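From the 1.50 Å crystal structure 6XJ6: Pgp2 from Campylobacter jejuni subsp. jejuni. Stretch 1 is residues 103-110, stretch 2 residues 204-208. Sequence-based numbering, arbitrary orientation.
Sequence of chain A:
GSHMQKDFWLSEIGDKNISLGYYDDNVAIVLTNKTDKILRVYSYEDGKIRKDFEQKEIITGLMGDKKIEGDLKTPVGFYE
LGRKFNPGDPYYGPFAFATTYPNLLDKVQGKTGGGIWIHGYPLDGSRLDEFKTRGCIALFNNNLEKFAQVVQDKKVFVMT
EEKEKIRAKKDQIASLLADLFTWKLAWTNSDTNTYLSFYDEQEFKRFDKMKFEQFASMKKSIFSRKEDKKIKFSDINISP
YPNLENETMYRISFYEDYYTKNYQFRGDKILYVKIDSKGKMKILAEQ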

# COMPACT_ATOMS: atom_id res chain seq x y z
N ASN A 103 0.55 -8.41 -2.28
CA ASN A 103 0.20 -7.30 -3.15
C ASN A 103 1.01 -7.39 -4.44
O ASN A 103 1.79 -8.32 -4.66
N LEU A 104 0.81 -6.42 -5.33
CA LEU A 104 1.46 -6.48 -6.63
C LEU A 104 2.98 -6.49 -6.50
O LEU A 104 3.67 -7.21 -7.23
N LEU A 105 3.53 -5.67 -5.61
CA LEU A 105 4.98 -5.65 -5.43
C LEU A 105 5.48 -7.00 -4.95
O LEU A 105 6.46 -7.54 -5.48
N ASP A 106 4.82 -7.56 -3.94
CA ASP A 106 5.14 -8.92 -3.50
C ASP A 106 5.15 -9.88 -4.68
O ASP A 106 6.07 -10.69 -4.83
N LYS A 107 4.11 -9.81 -5.51
CA LYS A 107 3.98 -10.78 -6.60
C LYS A 107 5.10 -10.63 -7.62
O LYS A 107 5.68 -11.63 -8.06
N VAL A 108 5.40 -9.40 -8.04
CA VAL A 108 6.42 -9.25 -9.07
C VAL A 108 7.81 -9.57 -8.52
O VAL A 108 8.72 -9.89 -9.30
N GLN A 109 7.98 -9.49 -7.21
CA GLN A 109 9.22 -9.93 -6.57
C GLN A 109 9.28 -11.44 -6.39
O GLN A 109 10.28 -11.94 -5.87
N GLY A 110 8.24 -12.16 -6.81
CA GLY A 110 8.22 -13.60 -6.73
C GLY A 110 7.77 -14.18 -5.41
O GLY A 110 7.94 -15.38 -5.18
N PHE A 204 12.85 -2.30 -11.13
CA PHE A 204 11.50 -2.41 -11.67
C PHE A 204 11.25 -3.84 -12.16
O PHE A 204 12.05 -4.39 -12.92
N LYS A 205 10.16 -4.44 -11.69
CA LYS A 205 9.85 -5.84 -11.99
C LYS A 205 8.41 -5.96 -12.47
O LYS A 205 7.54 -5.16 -12.10
N ARG A 206 8.17 -6.97 -13.31
CA ARG A 206 6.90 -7.14 -14.00
C ARG A 206 6.50 -8.61 -14.00
O ARG A 206 7.35 -9.50 -13.92
N PHE A 207 5.20 -8.86 -14.14
CA PHE A 207 4.71 -10.23 -14.25
C PHE A 207 5.37 -10.97 -15.40
O PHE A 207 5.71 -12.15 -15.29
N ASP A 208 5.55 -10.29 -16.54
CA ASP A 208 6.11 -10.94 -17.72
C ASP A 208 7.63 -11.01 -17.68
O ASP A 208 8.24 -11.45 -18.66

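No direct hydrogen bond joins the two stretches; their polar link runs through water, while the direct contact is made mostly by apolar side chains and the aliphatic parts of two lysines, with some backbone atoms. Water 1 donates to two backbone carbonyls, Val 108 O at 2.7 Å and Arg 206 O at 2.8 Å, and so ties the end of the short helix to the extended segment where the CA atoms of the two stretches come nearest, Val 108 CA lying 5.4 Å from Arg 206 CA.

Val 108 is the centre of the packing. Its side chain (chi1 m) points toward stretch 2, and its two methyl groups meet different neighbours: CG2 lies 3.8 Å from Lys 205 CB, whereas CG1 sits 3.9 Å from Phe 207 N and 4.0 Å from Arg 206 C. CG1 also lies over one face of the Phe 207 ring, 4.4 Å from CD1. The ring, with chi1 m and chi2 at -61°, starts from a CA-to-CB bond directed sideways, but its end approaches the helix. There Leu 104, one turn before Val 108 and in the t, p rotamer, brings CD1 to 3.3 Å from Phe 207 CE2, a tight apolar contact. Lys 107 points toward stretch 2 as well and adds its CB, 3.8 Å from Phe 207 CE1; its chi1 is m, and beyond that the chain is extended (t, t, t).

Lys 205 covers the other part of the valine. Its chi1 is m, followed by two t torsions, so the methylene chain runs past the helix end, with CD 3.7 Å from Val 108 O and 4.2 Å from Gln 109 CA. Gln 109, its CA-to-CB bond sideways (chi1 m, chi2 t), places CG 4.4 Å from Lys 205 CD. With chi4 at 83° (p), Lys 205 NZ makes a weak bond to water 2 at 3.4 Å and is also bonded elsewhere in the structure. The same water accepts from Gln 109 NE2 at 2.9 Å, giving a second water-mediated link.

Arg 206 points away from the helix and contributes mainly backbone to the contact. Its side chain is engaged within its own stretch, with NH2 in a 2.8 Å salt bridge to Asp 208 OD2 and NE donating to Asp 208 OD1 at 2.9 Å. The helix is similarly secured from within: Asn 103 OD1 caps its start by accepting from Asp 106 N at 2.9 Å, and Gly 110 closes a Schellman motif with positive phi.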

# COMPACT_ATOMS: atom_id res chain seq x y z
CB ASN A 103 0.33 -5.97 -2.41
CG ASN A 103 1.77 -5.61 -2.07
OD1 ASN A 103 2.70 -5.94 -2.80
ND2 ASN A 103 1.95 -4.89 -0.97
CB LEU A 104 1.01 -5.30 -7.49
CG LEU A 104 1.66 -5.21 -8.87
CD1 LEU A 104 1.27 -6.39 -9.74
CD2 LEU A 104 1.29 -3.89 -9.52
CB LEU A 105 5.37 -4.53 -4.46
CG LEU A 105 6.87 -4.38 -4.20
CD1 LEU A 105 7.61 -3.94 -5.45
CD2 LEU A 105 7.09 -3.40 -3.06
CB ASP A 106 4.09 -9.38 -2.48
CG ASP A 106 4.10 -8.57 -1.19
OD1 ASP A 106 5.18 -8.14 -0.75
OD2 ASP A 106 3.01 -8.40 -0.61
CB LYS A 107 2.62 -10.65 -7.28
CG LYS A 107 1.44 -11.13 -6.43
CD LYS A 107 0.14 -10.89 -7.18
CE LYS A 107 -1.05 -11.45 -6.44
NZ LYS A 107 -2.28 -11.24 -7.24
CB VAL A 108 6.38 -7.88 -9.78
CG1 VAL A 108 5.01 -7.65 -10.40
CG2 VAL A 108 6.74 -6.75 -8.83
CB GLN A 109 9.37 -9.25 -5.22
CG GLN A 109 9.63 -7.77 -5.32
CD GLN A 109 9.71 -7.10 -3.96
OE1 GLN A 109 9.31 -7.67 -2.95
NE2 GLN A 109 10.22 -5.87 -3.94
CB PHE A 204 11.32 -1.41 -12.82
CG PHE A 204 9.96 -1.45 -13.49
CD1 PHE A 204 8.80 -1.34 -12.75
CD2 PHE A 204 9.86 -1.58 -14.87
CE1 PHE A 204 7.55 -1.38 -13.38
CE2 PHE A 204 8.63 -1.61 -15.50
CZ PHE A 204 7.47 -1.51 -14.75
CB LYS A 205 10.07 -6.71 -10.76
CG LYS A 205 11.54 -6.86 -10.38
CD LYS A 205 11.72 -7.74 -9.17
CE LYS A 205 13.18 -7.79 -8.74
NZ LYS A 205 13.57 -6.62 -7.90
CB ARG A 206 7.01 -6.68 -15.46
CG ARG A 206 7.48 -5.24 -15.64
CD ARG A 206 7.98 -5.01 -17.05
NE ARG A 206 7.06 -5.53 -18.05
CZ ARG A 206 6.01 -4.88 -18.54
NH1 ARG A 206 5.74 -3.64 -18.13
NH2 ARG A 206 5.24 -5.45 -19.44
CB PHE A 207 3.20 -10.25 -14.45
CG PHE A 207 2.41 -10.02 -13.20
CD1 PHE A 207 2.52 -10.89 -12.13
CD2 PHE A 207 1.54 -8.95 -13.10
CE1 PHE A 207 1.79 -10.69 -10.97
CE2 PHE A 207 0.81 -8.74 -11.95
CZ PHE A 207 0.93 -9.61 -10.88
CB ASP A 208 5.61 -10.28 -19.01
CG ASP A 208 6.07 -8.83 -19.16
OD1 ASP A 208 6.96 -8.38 -18.42
OD2 ASP A 208 5.52 -8.15 -20.05
O HOH W 1 8.90 -10.55 -11.87
O HOH W 2 11.56 -4.51 -6.16